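Local coordinates for long form salivary protein D7L1 (Anopheles stephensi, PDB 3NHI) that binds and sequesters cysteinyl leukotrienes and thromboxane A2 analogues, blunting the host response while the mosquito takes its blood meal, at residues S154-C159 against D191-G196; N174-K179 against N291-F296; F260-S265 against E285-L290. All blocks are in the same frame, centred on the assembly; numbering follows the deposited sequence.

Interaction 1. Residues S154-C159 against D191-G196; sequences SFHAYC and DCIFRG
G196 CA sits over the centre of one face of the F155 ring, 3.4 Å from the ring centroid, while one face of the H156 imidazole is met nearer its rim by I193 CG2. At the Y158 ring the C192 sulfur comes to the edge, near CD2 and CE2, a Cys sulfur-aromatic contact. These groups flank a disulfide that staples helix 155-163 to helix 184-196 in the mainly helical, odorant-binding-protein-like region of the PBP/GOBP family. The two short segments run roughly antiparallel, at 143°, with axes 8.7 Å apart. That G196 has no side chain lets the phenyl ring lie directly on the backbone; F155 CE2 also comes 3.4 Å from G196 O. I193 packs beside the disulfide: CG1 meets C159 CB at 3.7 Å, and CD1 reaches H156 CA and the CD2 side of the imidazole, the two side chains crossing at about a right angle. S154 caps the N-terminus of helix 155-163, next to F155: its OG accepts from A157 N and also bonds to E262 of helix 251-266. The phenol of Y158 has its hydroxyl bonded to E147 O. With C159 SG beside its backbone N and C192 SG anti to its own (chi1 173°), the sulfurs join at 2.0 Å with a C-S-S-C torsion of -73°.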
loop_
_atom_site.group_PDB
_atom_site.type_symbol
_atom_site.label_atom_id
_atom_site.label_comp_id
_atom_site.label_asym_id
_atom_site.label_seq_id
_atom_site.Cartn_x
_atom_site.Cartn_y
_atom_site.Cartn_z
ATOM N N SER A 154 2.582 -10.654 6.808
ATOM C CA SER A 154 2.398 -9.293 7.341
ATOM C C SER A 154 3.697 -8.516 7.248
ATOM O O SER A 154 4.787 -9.105 7.220
ATOM C CB SER A 154 1.898 -9.318 8.790
ATOM O OG SER A 154 2.886 -9.834 9.675
ATOM N N PHE A 155 3.593 -7.188 7.212
ATOM C CA PHE A 155 4.811 -6.406 7.302
ATOM C C PHE A 155 5.562 -6.666 8.593
ATOM O O PHE A 155 6.791 -6.708 8.590
ATOM C CB PHE A 155 4.589 -4.905 7.052
ATOM C CG PHE A 155 4.987 -4.483 5.664
ATOM C CD1 PHE A 155 6.328 -4.548 5.275
ATOM C CD2 PHE A 155 4.030 -4.061 4.730
ATOM C CE1 PHE A 155 6.715 -4.213 3.974
ATOM C CE2 PHE A 155 4.416 -3.715 3.425
ATOM C CZ PHE A 155 5.758 -3.786 3.050
ATOM N N HIS A 156 4.827 -6.891 9.684
ATOM C CA HIS A 156 5.498 -7.148 10.953
ATOM C C HIS A 156 6.357 -8.414 10.875
ATOM O O HIS A 156 7.476 -8.423 11.375
ATOM C CB HIS A 156 4.495 -7.234 12.103
ATOM C CG HIS A 156 3.622 -6.024 12.238
ATOM N ND1 HIS A 156 2.810 -5.575 11.217
ATOM C CD2 HIS A 156 3.403 -5.196 13.287
ATOM C CE1 HIS A 156 2.152 -4.502 11.627
ATOM N NE2 HIS A 156 2.491 -4.255 12.880
ATOM N N ALA A 157 5.850 -9.466 10.233
ATOM C CA ALA A 157 6.621 -10.700 10.089
ATOM C C ALA A 157 7.776 -10.553 9.108
ATOM O O ALA A 157 8.885 -11.039 9.374
ATOM C CB ALA A 157 5.713 -11.841 9.674
ATOM N N TYR A 158 7.516 -9.902 7.974
ATOM C CA TYR A 158 8.554 -9.628 6.995
ATOM C C TYR A 158 9.715 -8.859 7.635
ATOM O O TYR A 158 10.892 -9.209 7.464
ATOM C CB TYR A 158 7.958 -8.849 5.809
ATOM C CG TYR A 158 9.003 -8.332 4.856
ATOM C CD1 TYR A 158 9.435 -9.101 3.779
ATOM C CD2 TYR A 158 9.592 -7.076 5.055
ATOM C CE1 TYR A 158 10.419 -8.621 2.904
ATOM C CE2 TYR A 158 10.571 -6.601 4.204
ATOM C CZ TYR A 158 10.979 -7.368 3.139
ATOM O OH TYR A 158 11.963 -6.863 2.313
ATOM N N CYS A 159 9.375 -7.820 8.392
ATOM C CA CYS A 159 10.365 -6.955 9.021
ATOM C C CYS A 159 11.097 -7.650 10.169
ATOM O O CYS A 159 12.299 -7.448 10.342
ATOM C CB CYS A 159 9.697 -5.669 9.496
ATOM S SG CYS A 159 9.029 -4.668 8.129
ATOM N N ASP A 191 11.050 0.614 12.091
ATOM C CA ASP A 191 11.212 1.460 10.912
ATOM C C ASP A 191 10.658 0.762 9.666
ATOM O O ASP A 191 9.907 1.359 8.876
ATOM C CB ASP A 191 12.675 1.857 10.708
ATOM C CG ASP A 191 12.858 2.742 9.508
ATOM O OD1 ASP A 191 13.440 2.265 8.517
ATOM O OD2 ASP A 191 12.400 3.901 9.538
ATOM N N CYS A 192 10.999 -0.513 9.516
ATOM C CA CYS A 192 10.558 -1.304 8.380
ATOM C C CYS A 192 9.023 -1.406 8.387
ATOM O O CYS A 192 8.368 -1.307 7.338
ATOM C CB CYS A 192 11.249 -2.670 8.449
ATOM S SG CYS A 192 10.711 -3.907 7.258
ATOM N N ILE A 193 8.441 -1.594 9.565
ATOM C CA ILE A 193 6.995 -1.706 9.667
ATOM C C ILE A 193 6.305 -0.380 9.375
ATOM O O ILE A 193 5.333 -0.331 8.623
ATOM C CB ILE A 193 6.581 -2.257 11.042
ATOM C CG1 ILE A 193 7.052 -3.706 11.187
ATOM C CG2 ILE A 193 5.071 -2.184 11.223
ATOM C CD1 ILE A 193 7.080 -4.210 12.630
ATOM N N PHE A 194 6.803 0.703 9.961
ATOM C CA PHE A 194 6.203 2.016 9.725
ATOM C C PHE A 194 6.220 2.379 8.240
ATOM O O PHE A 194 5.251 2.953 7.722
ATOM C CB PHE A 194 6.877 3.110 10.570
ATOM C CG PHE A 194 6.246 3.306 11.940
ATOM C CD1 PHE A 194 5.845 2.214 12.718
ATOM C CD2 PHE A 194 6.062 4.592 12.447
ATOM C CE1 PHE A 194 5.264 2.413 13.986
ATOM C CE2 PHE A 194 5.489 4.800 13.703
ATOM C CZ PHE A 194 5.085 3.713 14.469
ATOM N N ARG A 195 7.307 2.042 7.547
ATOM C CA ARG A 195 7.369 2.294 6.107
ATOM C C ARG A 195 6.408 1.372 5.351
ATOM O O ARG A 195 5.688 1.817 4.457
ATOM C CB ARG A 195 8.798 2.151 5.603
ATOM C CG ARG A 195 9.708 3.279 6.077
ATOM C CD ARG A 195 11.110 3.099 5.531
ATOM N NE ARG A 195 11.972 4.256 5.773
ATOM C CZ ARG A 195 12.060 5.325 4.978
ATOM N NH1 ARG A 195 11.324 5.424 3.874
ATOM N NH2 ARG A 195 12.892 6.312 5.294
ATOM N N GLY A 196 6.341 0.103 5.748
ATOM C CA GLY A 196 5.423 -0.848 5.108
ATOM C C GLY A 196 3.954 -0.490 5.277
ATOM O O GLY A 196 3.139 -0.705 4.373
#

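Interaction 2. Residues N174-K179 against N291-F296; sequences NGRRYK and NTTVHF. With SO4 (sulfate ion), chain D.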
loop_
_atom_site.group_PDB
_atom_site.type_symbol
_atom_site.label_atom_id
_atom_site.label_comp_id
_atom_site.label_asym_id
_atom_site.label_seq_id
_atom_site.Cartn_x
_atom_site.Cartn_y
_atom_site.Cartn_z
ATOM N N ASN A 174 8.204 -15.785 20.712
ATOM C CA ASN A 174 6.975 -16.427 21.196
ATOM C C ASN A 174 5.685 -15.740 20.706
ATOM O O ASN A 174 4.580 -16.132 21.090
ATOM C CB ASN A 174 7.000 -16.528 22.725
ATOM C CG ASN A 174 8.103 -17.453 23.240
ATOM O OD1 ASN A 174 8.458 -18.445 22.598
ATOM N ND2 ASN A 174 8.640 -17.132 24.413
ATOM N N GLY A 175 5.845 -14.734 19.846
ATOM C CA GLY A 175 4.756 -13.869 19.387
ATOM C C GLY A 175 5.163 -12.427 19.642
ATOM O O GLY A 175 5.842 -12.131 20.625
ATOM N N ARG A 176 4.754 -11.523 18.756
ATOM C CA ARG A 176 5.063 -10.106 18.916
ATOM C C ARG A 176 4.361 -9.522 20.133
ATOM O O ARG A 176 3.186 -9.775 20.363
ATOM C CB ARG A 176 4.657 -9.342 17.655
ATOM C CG ARG A 176 4.902 -7.841 17.718
ATOM C CD ARG A 176 4.632 -7.174 16.377
ATOM N NE ARG A 176 3.240 -7.277 15.926
ATOM C CZ ARG A 176 2.253 -6.484 16.339
ATOM N NH1 ARG A 176 2.483 -5.532 17.244
ATOM N NH2 ARG A 176 1.026 -6.654 15.860
ATOM N N ARG A 177 5.091 -8.730 20.908
ATOM C CA ARG A 177 4.484 -7.996 22.012
ATOM C C ARG A 177 4.952 -6.539 21.965
ATOM O O ARG A 177 5.697 -6.141 21.059
ATOM C CB ARG A 177 4.777 -8.679 23.362
ATOM C CG ARG A 177 4.162 -10.075 23.482
ATOM C CD ARG A 177 4.164 -10.616 24.889
ATOM N NE ARG A 177 3.177 -9.959 25.746
ATOM C CZ ARG A 177 2.907 -10.332 26.996
ATOM N NH1 ARG A 177 3.544 -11.363 27.544
ATOM N NH2 ARG A 177 1.998 -9.675 27.702
ATOM N N TYR A 178 4.516 -5.752 22.937
ATOM C CA TYR A 178 4.782 -4.319 22.929
ATOM C C TYR A 178 5.886 -3.911 23.898
ATOM O O TYR A 178 5.992 -2.742 24.272
ATOM C CB TYR A 178 3.472 -3.543 23.141
ATOM C CG TYR A 178 2.611 -3.592 21.903
ATOM C CD1 TYR A 178 2.721 -2.614 20.926
ATOM C CD2 TYR A 178 1.728 -4.653 21.682
ATOM C CE1 TYR A 178 1.956 -2.666 19.766
ATOM C CE2 TYR A 178 0.957 -4.716 20.522
ATOM C CZ TYR A 178 1.080 -3.715 19.570
ATOM O OH TYR A 178 0.338 -3.745 18.409
ATOM N N LYS A 179 6.731 -4.873 24.261
ATOM C CA LYS A 179 7.854 -4.599 25.153
ATOM C C LYS A 179 8.825 -3.646 24.466
ATOM O O LYS A 179 9.255 -3.888 23.334
ATOM C CB LYS A 179 8.560 -5.896 25.518
ATOM C CG LYS A 179 9.731 -5.730 26.483
ATOM C CD LYS A 179 10.525 -7.025 26.650
ATOM C CE LYS A 179 9.709 -8.102 27.350
ATOM N NZ LYS A 179 9.542 -7.804 28.797
ATOM N N ASN A 291 0.852 -15.660 7.557
ATOM C CA ASN A 291 2.229 -15.575 8.015
ATOM C C ASN A 291 2.425 -14.259 8.773
ATOM O O ASN A 291 2.839 -13.244 8.211
ATOM C CB ASN A 291 3.189 -15.721 6.828
ATOM C CG ASN A 291 4.658 -15.653 7.234
ATOM O OD1 ASN A 291 5.005 -15.712 8.408
ATOM N ND2 ASN A 291 5.525 -15.520 6.240
ATOM N N THR A 292 2.111 -14.300 10.063
ATOM C CA THR A 292 2.106 -13.107 10.912
ATOM C C THR A 292 2.911 -13.345 12.189
ATOM O O THR A 292 3.481 -14.424 12.395
ATOM C CB THR A 292 0.680 -12.708 11.338
ATOM O OG1 THR A 292 0.188 -13.689 12.259
ATOM C CG2 THR A 292 -0.243 -12.608 10.144
ATOM N N THR A 293 2.935 -12.338 13.058
ATOM C CA THR A 293 3.683 -12.405 14.308
ATOM C C THR A 293 2.778 -12.726 15.496
ATOM O O THR A 293 3.155 -12.511 16.642
ATOM C CB THR A 293 4.460 -11.096 14.581
ATOM O OG1 THR A 293 3.547 -9.998 14.683
ATOM C CG2 THR A 293 5.482 -10.820 13.490
ATOM N N VAL A 294 1.601 -13.273 15.209
ATOM C CA VAL A 294 0.601 -13.597 16.237
ATOM C C VAL A 294 1.067 -14.721 17.172
ATOM O O VAL A 294 1.896 -15.553 16.794
ATOM C CB VAL A 294 -0.774 -13.938 15.576
ATOM C CG1 VAL A 294 -0.770 -15.339 14.960
ATOM C CG2 VAL A 294 -1.932 -13.773 16.571
ATOM N N HIS A 295 0.528 -14.715 18.390
ATOM C CA HIS A 295 0.744 -15.783 19.367
ATOM C C HIS A 295 -0.141 -16.985 19.061
ATOM O O HIS A 295 -1.351 -16.847 18.856
ATOM C CB HIS A 295 0.437 -15.293 20.783
ATOM C CG HIS A 295 1.404 -14.274 21.298
ATOM N ND1 HIS A 295 1.411 -12.967 20.863
ATOM C CD2 HIS A 295 2.382 -14.367 22.232
ATOM C CE1 HIS A 295 2.356 -12.300 21.500
ATOM N NE2 HIS A 295 2.962 -13.128 22.333
ATOM N N PHE A 296 0.475 -18.162 19.042
ATOM C CA PHE A 296 -0.242 -19.421 18.833
ATOM C C PHE A 296 -0.391 -20.214 20.128
ATOM O O PHE A 296 0.165 -19.842 21.168
ATOM C CB PHE A 296 0.476 -20.266 17.780
ATOM C CG PHE A 296 0.381 -19.712 16.389
ATOM C CD1 PHE A 296 1.384 -18.894 15.874
ATOM C CD2 PHE A 296 -0.715 -20.011 15.585
ATOM C CE1 PHE A 296 1.299 -18.387 14.581
ATOM C CE2 PHE A 296 -0.810 -19.503 14.292
ATOM C CZ PHE A 296 0.193 -18.693 13.788
HETATM S S SO4 D . 1.644 -6.360 25.519
HETATM O O1 SO4 D . 2.266 -5.175 26.102
HETATM O O2 SO4 D . 2.545 -6.950 24.540
HETATM O O3 SO4 D . 0.392 -5.984 24.867
HETATM O O4 SO4 D . 1.370 -7.326 26.579
HETATM O O HOH W 1 1.982 -17.418 22.915
#
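The chain end 291-296 and the loop 174-179, neither a regular helix nor a strand, meet through one nearly straight backbone bond, R176 N to T293 O (2.8 Å, 173°), and G175 CA comes within 4.4 Å of H295 CA. The same T293 O receives a CA-H...O contact from G175. H295 lays its imidazole over this glycine, with G175 CA above the ring centre and 3.5 Å from the centroid; with no side chain on G175, the ring can lie directly on the backbone, whose phi is positive there. R177 CG touches the ring edge, 3.5 Å from H295 NE2, with the R177 guanidinium plane almost perpendicular to the imidazole. R176 CG is anti to the backbone N (chi1 179°), and the chain bends at chi3, placing NE 3.0 Å from T293 OG1, close to the guanidinium plane. The threonine oxygen stands between its backbone N and carbonyl carbon, turned toward the arginine. Here the C-terminal tail is tied to the long loop between helices 155-163 and 184-196, away from the ligand sites, and an ST turn, T292 OG1 accepting from V294 N, bends the tail around T293. The R176 guanidinium has further partners: NH1 donates to Y178 OH in the guanidinium plane, and NH2 forms salt bridges with E262 and D259 of helix 251-266. E262 also bonds T293 OG1, drawing both side chains toward one carboxylate. A sulfate, probably from the crystallisation liquor, is held by R177 NH2 through O4 at 2.7 Å and by Y178 N through O2 at 2.8 Å; K255 binds it too.

Interaction 3. Residues F260-S265 against E285-L290; sequences FHELRS and EEMKKL
M287 and L263 form the centre of this contact, M287 CG packing on L263 CB at 3.8 Å where the two backbones come nearest, their CA atoms 5.7 Å apart. It joins the last two helices of the mainly helical chain, 251-266 and 280-288, by side-chain packing. Beyond CG the methionine continues to SD, which lies 3.7 Å from L263 N and 3.6 Å from E262 OE1; the M287 and E262 side chains cross at about a right angle. The methyl CE reaches the same carboxylate oxygen. L263, whose CG is anti to the backbone N (chi1 173°), divides its two methyls: CD2 rests on E286 CB at 3.7 Å, while CD1 meets both that CB and L290 CD1, the leucine that follows the helix. E286 offers only its aliphatic base to the contact; its chain bends at chi2 and the carboxylate turns away to a salt bridge with K275.

The next shell fixes E262, a buried carboxylate whose extended chain carries it past the sulfur to polar partners. Both of its oxygens are engaged by side chains of the neighbouring contacts, S154, R176 and T293; the arginine probably stabilises the ionised form. V283, one turn earlier on helix 280-288, also touches L263 and F260. M287 O is bonded to T292 OG1 of the C-terminal tail. On helix 251-266 S265 OG donates to E262 O at 2.8 Å, the donor tilted 22° from the carbonyl plane, and S265 OG is also bonded to F155 N.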
loop_
_atom_site.group_PDB
_atom_site.type_symbol
_atom_site.label_atom_id
_atom_site.label_comp_id
_atom_site.label_asym_id
_atom_site.label_seq_id
_atom_site.Cartn_x
_atom_site.Cartn_y
_atom_site.Cartn_z
ATOM N N PHE A 260 -4.582 -4.621 13.986
ATOM C CA PHE A 260 -5.505 -4.724 12.845
ATOM C C PHE A 260 -4.755 -4.440 11.545
ATOM O O PHE A 260 -4.954 -5.140 10.548
ATOM C CB PHE A 260 -6.704 -3.789 13.021
ATOM C CG PHE A 260 -7.779 -3.954 11.974
ATOM C CD1 PHE A 260 -8.149 -5.217 11.506
ATOM C CD2 PHE A 260 -8.456 -2.847 11.502
ATOM C CE1 PHE A 260 -9.174 -5.366 10.561
ATOM C CE2 PHE A 260 -9.483 -2.979 10.562
ATOM C CZ PHE A 260 -9.847 -4.243 10.096
ATOM N N HIS A 261 -3.873 -3.436 11.562
ATOM C CA HIS A 261 -3.080 -3.181 10.367
ATOM C C HIS A 261 -2.102 -4.325 10.084
ATOM O O HIS A 261 -1.848 -4.634 8.914
ATOM C CB HIS A 261 -2.382 -1.822 10.397
ATOM C CG HIS A 261 -2.106 -1.258 9.032
ATOM N ND1 HIS A 261 -1.864 0.082 8.828
ATOM C CD2 HIS A 261 -2.061 -1.836 7.804
ATOM C CE1 HIS A 261 -1.654 0.303 7.541
ATOM N NE2 HIS A 261 -1.770 -0.844 6.896
ATOM N N GLU A 262 -1.589 -4.992 11.117
ATOM C CA GLU A 262 -0.792 -6.188 10.826
ATOM C C GLU A 262 -1.581 -7.182 9.959
ATOM O O GLU A 262 -1.092 -7.637 8.914
ATOM C CB GLU A 262 -0.254 -6.890 12.074
ATOM C CG GLU A 262 0.594 -8.068 11.615
ATOM C CD GLU A 262 1.279 -8.868 12.697
ATOM O OE1 GLU A 262 1.026 -8.644 13.900
ATOM O OE2 GLU A 262 2.067 -9.759 12.318
ATOM N N LEU A 263 -2.807 -7.486 10.381
ATOM C CA LEU A 263 -3.665 -8.368 9.604
ATOM C C LEU A 263 -3.873 -7.866 8.180
ATOM O O LEU A 263 -3.700 -8.613 7.215
ATOM C CB LEU A 263 -5.015 -8.543 10.306
ATOM C CG LEU A 263 -6.095 -9.305 9.538
ATOM C CD1 LEU A 263 -5.632 -10.711 9.104
ATOM C CD2 LEU A 263 -7.327 -9.369 10.402
ATOM N N ARG A 264 -4.238 -6.595 8.061
ATOM C CA ARG A 264 -4.498 -5.996 6.760
ATOM C C ARG A 264 -3.249 -5.978 5.882
ATOM O O ARG A 264 -3.351 -6.069 4.654
ATOM C CB ARG A 264 -5.071 -4.589 6.937
ATOM C CG ARG A 264 -6.477 -4.625 7.517
ATOM C CD ARG A 264 -7.165 -3.287 7.522
ATOM N NE ARG A 264 -6.599 -2.366 8.493
ATOM C CZ ARG A 264 -5.847 -1.298 8.206
ATOM N NH1 ARG A 264 -5.510 -0.981 6.966
ATOM N NH2 ARG A 264 -5.413 -0.543 9.192
ATOM N N SER A 265 -2.073 -5.877 6.500
ATOM C CA SER A 265 -0.825 -5.848 5.744
ATOM C C SER A 265 -0.448 -7.229 5.231
ATOM O O SER A 265 0.381 -7.332 4.329
ATOM C CB SER A 265 0.318 -5.255 6.580
ATOM O OG SER A 265 0.880 -6.199 7.487
ATOM N N GLU A 285 -7.431 -14.264 15.710
ATOM C CA GLU A 285 -7.837 -15.516 15.060
ATOM C C GLU A 285 -7.577 -15.495 13.557
ATOM O O GLU A 285 -7.069 -16.466 12.993
ATOM C CB GLU A 285 -9.302 -15.851 15.376
ATOM C CG GLU A 285 -9.534 -16.275 16.827
ATOM C CD GLU A 285 -8.622 -17.424 17.268
ATOM O OE1 GLU A 285 -7.908 -17.262 18.279
ATOM O OE2 GLU A 285 -8.610 -18.477 16.596
ATOM N N GLU A 286 -7.897 -14.381 12.906
ATOM C CA GLU A 286 -7.633 -14.234 11.476
ATOM C C GLU A 286 -6.137 -14.264 11.152
ATOM O O GLU A 286 -5.731 -14.825 10.130
ATOM C CB GLU A 286 -8.271 -12.946 10.960
ATOM C CG GLU A 286 -9.790 -12.999 10.888
ATOM C CD GLU A 286 -10.278 -13.432 9.525
ATOM O OE1 GLU A 286 -11.108 -12.696 8.947
ATOM O OE2 GLU A 286 -9.817 -14.482 9.018
ATOM N N MET A 287 -5.317 -13.684 12.030
ATOM C CA MET A 287 -3.871 -13.657 11.805
ATOM C C MET A 287 -3.235 -15.041 11.888
ATOM O O MET A 287 -2.224 -15.288 11.249
ATOM C CB MET A 287 -3.171 -12.688 12.755
ATOM C CG MET A 287 -3.376 -11.229 12.359
ATOM S SD MET A 287 -2.066 -10.126 12.933
ATOM C CE MET A 287 -2.429 -10.052 14.684
ATOM N N LYS A 288 -3.844 -15.943 12.656
ATOM C CA LYS A 288 -3.320 -17.305 12.795
ATOM C C LYS A 288 -3.323 -18.070 11.467
ATOM O O LYS A 288 -2.532 -19.000 11.280
ATOM C CB LYS A 288 -4.096 -18.074 13.868
ATOM C CG LYS A 288 -3.844 -17.590 15.273
ATOM C CD LYS A 288 -4.743 -18.318 16.249
ATOM C CE LYS A 288 -4.465 -17.868 17.660
ATOM N NZ LYS A 288 -5.421 -18.472 18.638
ATOM N N LYS A 289 -4.193 -17.663 10.545
ATOM C CA LYS A 289 -4.289 -18.297 9.229
ATOM C C LYS A 289 -3.184 -17.859 8.270
ATOM O O LYS A 289 -2.988 -18.475 7.222
ATOM C CB LYS A 289 -5.645 -17.985 8.595
ATOM C CG LYS A 289 -6.824 -18.546 9.386
ATOM C CD LYS A 289 -8.156 -17.916 8.979
ATOM C CE LYS A 289 -8.747 -18.538 7.718
ATOM N NZ LYS A 289 -8.317 -17.834 6.477
ATOM N N LEU A 290 -2.475 -16.791 8.627
ATOM C CA LEU A 290 -1.524 -16.157 7.719
ATOM C C LEU A 290 -0.117 -16.159 8.319
ATOM O O LEU A 290 0.089 -16.608 9.446
ATOM C CB LEU A 290 -1.995 -14.727 7.393
ATOM C CG LEU A 290 -3.356 -14.643 6.685
ATOM C CD1 LEU A 290 -3.880 -13.215 6.700
ATOM C CD2 LEU A 290 -3.316 -15.193 5.253
#

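The three contacts lie close together in the region following the ligand pocket, their centres 11 to 13 Å apart. Along the chain, interactions 1 and 2 interleave, interaction 1 closes before interaction 3 opens, and interaction 3 is nested inside the long loop that interaction 2 closes. Helix 155-163 of interaction 1 packs against helix 251-266 of interaction 3, and the C-terminal tail of interaction 2 directly continues the 285-290 segment. E262 is common ground, shared by all three contacts. N291 O probably accepts from S154 N, just before helix 155-163, so the disulfide-linked pair, the last helices and the chain end form one continuous packed unit.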